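Local atomic coordinates of glycoside hydrolase family 61 (Trichoderma reesei QM6a, PDB entry 5O2X), a protein that probably uses a copper centre to cleave polysaccharide chains oxidatively, as a lytic polysaccharide monooxygenase of Auxiliary Activity family 9. Residues T103-D115 and G186-L198. Residues are numbered along the deposited sequence; the frame is centred on the assembly and turned at random. Where two conformers were deposited one is given.
Sequences TVDKTTLEFFKID and GSLQPSGVLGTDL. With MAN (alpha-D-mannopyranose), chain E; MAN (alpha-D-mannopyranose), chain D.
Phe-112 and Pro-190 illustrate how a proline ring can close one face of an aromatic side chain at the edge of a sheet. Starting at the backbone, Phe-112 CB lies 3.5 Å from Ser-191 O. With CG held between the backbone N and the carbonyl carbon (chi1 54°), the ring turns one face to the proline: CG meets Pro-190 CB, CD2 meets Pro-190 CG at 3.7 Å, and CE2 and CZ meet Pro-190 CD. That last carbon sits 3.7 Å from the centroid of the Phe-112 ring, almost on its normal, a CH-pi contact. On the other branch CD1 approaches Pro-190 O and CE1 lies near Pro-190 CD. Trimming the phenylalanine to an alanine would probably open a gap against Pro-190 and leave its CD without the aromatic face it rests on.

Next door, Phe-111 and Val-193 form an antiparallel hydrogen-bonded pair, Phe-111 N to Val-193 O and Val-193 N to Phe-111 O, each 2.8 Å. The Phe-111 ring presents its edge to Gly-195 N, which donates to a water that also bridges Leu-109 O and Lys-106 O. Ser-191 and Thr-196 each carry an O-linked mannose.

Residues 193-194 thus add a short, weakly bonded antiparallel strand to 110-121 in the beta-sandwich characteristic of Auxiliary Activity family 9; Phe-112 also bonds through its backbone to Leu-94 of strand 90-96 and packs on Tyr-153 of strand 151-161.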
loop_
_atom_site.group_PDB
_atom_site.type_symbol
_atom_site.label_atom_id
_atom_site.label_comp_id
_atom_site.label_asym_id
_atom_site.label_seq_id
_atom_site.Cartn_x
_atom_site.Cartn_y
_atom_site.Cartn_z
ATOM N N THR A 103 -6.838 -3.272 -17.199
ATOM C CA THR A 103 -7.795 -4.333 -17.482
ATOM C C THR A 103 -7.364 -5.658 -16.857
ATOM O O THR A 103 -8.023 -6.652 -17.082
ATOM C CB THR A 103 -8.047 -4.506 -18.978
ATOM O OG1 THR A 103 -6.769 -4.667 -19.565
ATOM C CG2 THR A 103 -8.760 -3.320 -19.534
ATOM N N VAL A 104 -6.336 -5.690 -16.019
ATOM C CA VAL A 104 -5.957 -6.945 -15.385
ATOM C C VAL A 104 -7.047 -7.420 -14.429
ATOM O O VAL A 104 -7.694 -6.623 -13.751
ATOM C CB VAL A 104 -4.620 -6.796 -14.603
ATOM C CG1 VAL A 104 -4.712 -5.891 -13.381
ATOM C CG2 VAL A 104 -3.999 -8.131 -14.249
ATOM N N ASP A 105 -7.222 -8.732 -14.316
ATOM C CA ASP A 105 -8.120 -9.301 -13.317
ATOM C C ASP A 105 -7.355 -9.288 -11.988
ATOM O O ASP A 105 -6.377 -10.013 -11.811
ATOM C CB ASP A 105 -8.469 -10.707 -13.770
ATOM C CG ASP A 105 -9.353 -11.478 -12.802
ATOM O OD1 ASP A 105 -9.544 -11.025 -11.666
ATOM O OD2 ASP A 105 -9.848 -12.561 -13.218
ATOM N N LYS A 106 -7.848 -8.502 -11.029
ATOM C CA LYS A 106 -7.123 -8.389 -9.751
ATOM C C LYS A 106 -6.938 -9.692 -9.045
ATOM O O LYS A 106 -6.016 -9.807 -8.224
ATOM C CB LYS A 106 -7.842 -7.383 -8.830
ATOM C CG LYS A 106 -9.181 -7.850 -8.291
ATOM C CD LYS A 106 -9.851 -6.775 -7.425
ATOM C CE LYS A 106 -11.142 -7.270 -6.817
ATOM N NZ LYS A 106 -11.813 -6.207 -6.006
ATOM N N THR A 107 -7.818 -10.675 -9.290
ATOM C CA THR A 107 -7.721 -11.961 -8.594
ATOM C C THR A 107 -6.565 -12.831 -9.070
ATOM O O THR A 107 -6.270 -13.869 -8.469
ATOM C CB THR A 107 -9.028 -12.755 -8.711
ATOM O OG1 THR A 107 -9.220 -13.201 -10.054
ATOM C CG2 THR A 107 -10.207 -12.007 -8.206
ATOM N N THR A 108 -5.863 -12.385 -10.110
ATOM C CA THR A 108 -4.715 -13.064 -10.680
ATOM C C THR A 108 -3.393 -12.438 -10.241
ATOM O O THR A 108 -2.318 -12.992 -10.541
ATOM C CB THR A 108 -4.763 -13.087 -12.237
ATOM O OG1 THR A 108 -4.526 -11.798 -12.763
ATOM C CG2 THR A 108 -6.050 -13.687 -12.754
ATOM N N LEU A 109 -3.434 -11.286 -9.594
ATOM C CA LEU A 109 -2.207 -10.555 -9.283
ATOM C C LEU A 109 -1.414 -11.305 -8.222
ATOM O O LEU A 109 -1.951 -11.713 -7.181
ATOM C CB LEU A 109 -2.543 -9.148 -8.777
ATOM C CG LEU A 109 -3.137 -8.203 -9.814
ATOM C CD1 LEU A 109 -3.687 -6.965 -9.140
ATOM C CD2 LEU A 109 -2.092 -7.820 -10.853
ATOM N N GLU A 110 -0.106 -11.455 -8.473
ATOM C CA GLU A 110 0.782 -12.143 -7.549
ATOM C C GLU A 110 1.782 -11.117 -7.000
ATOM O O GLU A 110 2.703 -10.651 -7.694
ATOM C CB GLU A 110 1.453 -13.322 -8.237
ATOM C CG GLU A 110 0.441 -14.390 -8.637
ATOM C CD GLU A 110 1.025 -15.508 -9.427
ATOM O OE1 GLU A 110 2.253 -15.577 -9.571
ATOM O OE2 GLU A 110 0.227 -16.331 -9.924
ATOM N N PHE A 111 1.567 -10.763 -5.744
ATOM C CA PHE A 111 2.246 -9.661 -5.092
ATOM C C PHE A 111 3.561 -10.101 -4.479
ATOM O O PHE A 111 3.619 -11.078 -3.721
ATOM C CB PHE A 111 1.362 -9.099 -3.987
ATOM C CG PHE A 111 0.129 -8.435 -4.507
ATOM C CD1 PHE A 111 0.177 -7.147 -5.019
ATOM C CD2 PHE A 111 -1.085 -9.111 -4.537
ATOM C CE1 PHE A 111 -0.953 -6.527 -5.546
ATOM C CE2 PHE A 111 -2.208 -8.507 -5.081
ATOM C CZ PHE A 111 -2.154 -7.214 -5.562
ATOM N N PHE A 112 4.630 -9.343 -4.764
ATOM C CA PHE A 112 5.906 -9.486 -4.072
ATOM C C PHE A 112 6.130 -8.224 -3.231
ATOM O O PHE A 112 5.795 -7.111 -3.635
ATOM C CB PHE A 112 7.071 -9.779 -5.037
ATOM C CG PHE A 112 7.240 -8.809 -6.180
ATOM C CD1 PHE A 112 6.585 -9.030 -7.407
ATOM C CD2 PHE A 112 8.072 -7.720 -6.081
ATOM C CE1 PHE A 112 6.766 -8.181 -8.449
ATOM C CE2 PHE A 112 8.266 -6.875 -7.154
ATOM C CZ PHE A 112 7.616 -7.092 -8.347
ATOM N N LYS A 113 6.683 -8.437 -2.031
ATOM C CA LYS A 113 6.828 -7.353 -1.067
ATOM C C LYS A 113 8.112 -6.581 -1.301
ATOM O O LYS A 113 9.214 -7.174 -1.287
ATOM C CB LYS A 113 6.797 -7.935 0.349
ATOM C CG LYS A 113 6.769 -6.865 1.424
ATOM C CD LYS A 113 6.824 -7.409 2.838
ATOM C CE LYS A 113 5.485 -7.960 3.310
ATOM N NZ LYS A 113 5.677 -8.774 4.550
ATOM N N ILE A 114 7.987 -5.281 -1.504
ATOM C CA ILE A 114 9.157 -4.425 -1.709
ATOM C C ILE A 114 9.572 -3.607 -0.492
ATOM O O ILE A 114 10.711 -3.149 -0.475
ATOM C CB ILE A 114 9.009 -3.533 -2.969
ATOM C CG1 ILE A 114 7.874 -2.533 -2.876
ATOM C CG2 ILE A 114 8.919 -4.409 -4.212
ATOM C CD1 ILE A 114 7.924 -1.461 -3.960
ATOM N N ASP A 115 8.720 -3.454 0.518
ATOM C CA ASP A 115 9.164 -2.900 1.792
ATOM C C ASP A 115 8.215 -3.359 2.865
ATOM O O ASP A 115 7.129 -3.910 2.617
ATOM C CB ASP A 115 9.389 -1.368 1.779
ATOM C CG ASP A 115 8.173 -0.509 2.022
ATOM O OD1 ASP A 115 7.051 -1.021 1.847
ATOM O OD2 ASP A 115 8.358 0.687 2.365
ATOM N N GLY A 186 17.051 -3.337 -15.599
ATOM C CA GLY A 186 17.208 -4.565 -14.862
ATOM C C GLY A 186 16.218 -5.643 -15.312
ATOM O O GLY A 186 15.395 -5.444 -16.222
ATOM N N SER A 187 16.347 -6.779 -14.667
ATOM C CA SER A 187 15.527 -7.937 -14.999
ATOM C C SER A 187 14.888 -8.589 -13.795
ATOM O O SER A 187 14.316 -9.666 -13.930
ATOM C CB SER A 187 16.321 -8.968 -15.790
ATOM O OG SER A 187 17.308 -9.522 -14.977
ATOM N N LEU A 188 14.925 -7.941 -12.630
ATOM C CA LEU A 188 14.371 -8.533 -11.411
ATOM C C LEU A 188 12.856 -8.759 -11.588
ATOM O O LEU A 188 12.133 -7.796 -11.884
ATOM C CB LEU A 188 14.633 -7.601 -10.250
ATOM C CG LEU A 188 14.166 -8.020 -8.884
ATOM C CD1 LEU A 188 15.015 -9.167 -8.408
ATOM C CD2 LEU A 188 14.206 -6.869 -7.890
ATOM N N GLN A 189 12.413 -9.975 -11.350
ATOM C CA GLN A 189 10.992 -10.319 -11.470
ATOM C C GLN A 189 10.647 -11.316 -10.376
ATOM O O GLN A 189 10.624 -12.509 -10.599
ATOM C CB GLN A 189 10.654 -10.810 -12.882
ATOM C CG GLN A 189 9.148 -10.869 -13.165
ATOM C CD GLN A 189 8.449 -9.530 -13.106
ATOM O OE1 GLN A 189 7.568 -9.310 -12.288
ATOM N NE2 GLN A 189 8.820 -8.649 -14.022
ATOM N N PRO A 190 10.433 -10.818 -9.151
ATOM C CA PRO A 190 10.357 -11.693 -7.996
ATOM C C PRO A 190 9.067 -12.502 -7.948
ATOM O O PRO A 190 8.032 -12.101 -8.454
ATOM C CB PRO A 190 10.407 -10.713 -6.814
ATOM C CG PRO A 190 11.059 -9.522 -7.352
ATOM C CD PRO A 190 10.498 -9.407 -8.726
ATOM N N SER A 191 9.162 -13.636 -7.282
ATOM C CA SER A 191 8.040 -14.510 -7.023
ATOM C C SER A 191 7.015 -13.865 -6.103
ATOM O O SER A 191 7.390 -13.310 -5.076
ATOM C CB SER A 191 8.576 -15.790 -6.363
ATOM O OG SER A 191 7.556 -16.665 -6.044
ATOM N N GLY A 192 5.752 -13.898 -6.498
ATOM C CA GLY A 192 4.686 -13.282 -5.700
ATOM C C GLY A 192 3.681 -14.254 -5.131
ATOM O O GLY A 192 3.748 -15.459 -5.354
ATOM N N VAL A 193 2.760 -13.685 -4.343
ATOM C CA VAL A 193 1.721 -14.397 -3.634
ATOM C C VAL A 193 0.384 -13.771 -4.016
ATOM O O VAL A 193 0.233 -12.524 -4.012
ATOM C CB VAL A 193 1.954 -14.277 -2.095
ATOM C CG1 VAL A 193 0.804 -14.891 -1.312
ATOM C CG2 VAL A 193 3.273 -14.923 -1.710
ATOM N N LEU A 194 -0.627 -14.571 -4.311
ATOM C CA LEU A 194 -1.954 -14.032 -4.584
ATOM C C LEU A 194 -2.439 -13.194 -3.402
ATOM O O LEU A 194 -2.225 -13.550 -2.243
ATOM C CB LEU A 194 -2.944 -15.153 -4.851
ATOM C CG LEU A 194 -2.718 -15.935 -6.158
ATOM C CD1 LEU A 194 -3.561 -17.201 -6.145
ATOM C CD2 LEU A 194 -3.088 -15.102 -7.361
ATOM N N GLY A 195 -3.162 -12.119 -3.702
ATOM C CA GLY A 195 -3.685 -11.278 -2.625
ATOM C C GLY A 195 -4.452 -12.013 -1.564
ATOM O O GLY A 195 -4.247 -11.732 -0.370
ATOM N N THR A 196 -5.297 -12.978 -1.952
ATOM C CA THR A 196 -6.101 -13.696 -0.963
ATOM C C THR A 196 -5.329 -14.803 -0.222
ATOM O O THR A 196 -5.924 -15.465 0.633
ATOM C CB THR A 196 -7.375 -14.272 -1.608
ATOM O OG1 THR A 196 -6.990 -15.189 -2.641
ATOM C CG2 THR A 196 -8.257 -13.194 -2.124
ATOM N N ASP A 197 -4.049 -14.952 -0.546
ATOM C CA ASP A 197 -3.157 -15.843 0.194
ATOM C C ASP A 197 -2.165 -15.076 1.052
ATOM O O ASP A 197 -1.394 -15.711 1.776
ATOM C CB ASP A 197 -2.387 -16.736 -0.778
ATOM C CG ASP A 197 -3.264 -17.782 -1.449
ATOM O OD1 ASP A 197 -4.314 -18.202 -0.953
ATOM O OD2 ASP A 197 -2.830 -18.193 -2.562
ATOM N N LEU A 198 -2.184 -13.741 1.060
ATOM C CA LEU A 198 -1.185 -13.000 1.818
ATOM C C LEU A 198 -1.305 -13.244 3.321
ATOM O O LEU A 198 -0.303 -13.463 3.991
ATOM C CB LEU A 198 -1.311 -11.485 1.559
ATOM C CG LEU A 198 -0.888 -11.035 0.180
ATOM C CD1 LEU A 198 -1.308 -9.586 -0.027
ATOM C CD2 LEU A 198 0.619 -11.183 -0.035
HETATM C C1 MAN E . -7.434 -16.502 -2.348
HETATM C C2 MAN E . -6.796 -17.458 -3.320
HETATM C C3 MAN E . -7.345 -17.136 -4.736
HETATM C C4 MAN E . -8.877 -17.082 -4.796
HETATM C C5 MAN E . -9.417 -16.212 -3.685
HETATM C C6 MAN E . -10.925 -16.291 -3.515
HETATM O O2 MAN E . -7.164 -18.782 -2.979
HETATM O O3 MAN E . -6.847 -18.062 -5.718
HETATM O O4 MAN E . -9.305 -16.497 -6.033
HETATM O O5 MAN E . -8.849 -16.578 -2.402
HETATM O O6 MAN E . -11.453 -15.242 -2.783
HETATM C C1 MAN D . 8.044 -17.773 -5.220
HETATM C C2 MAN D . 7.070 -18.880 -5.596
HETATM C C3 MAN D . 5.671 -18.507 -5.167
HETATM C C4 MAN D . 5.655 -18.122 -3.677
HETATM C C5 MAN D . 6.685 -17.044 -3.361
HETATM C C6 MAN D . 6.706 -16.800 -1.854
HETATM O O2 MAN D . 7.419 -20.120 -4.949
HETATM O O3 MAN D . 4.781 -19.601 -5.446
HETATM O O4 MAN D . 4.350 -17.618 -3.354
HETATM O O5 MAN D . 7.984 -17.449 -3.810
HETATM O O6 MAN D . 7.465 -15.674 -1.501
HETATM O O HOH W 1 -4.462 -11.233 -6.282
HETATM O O HOH W 2 4.890 -14.921 -8.974
#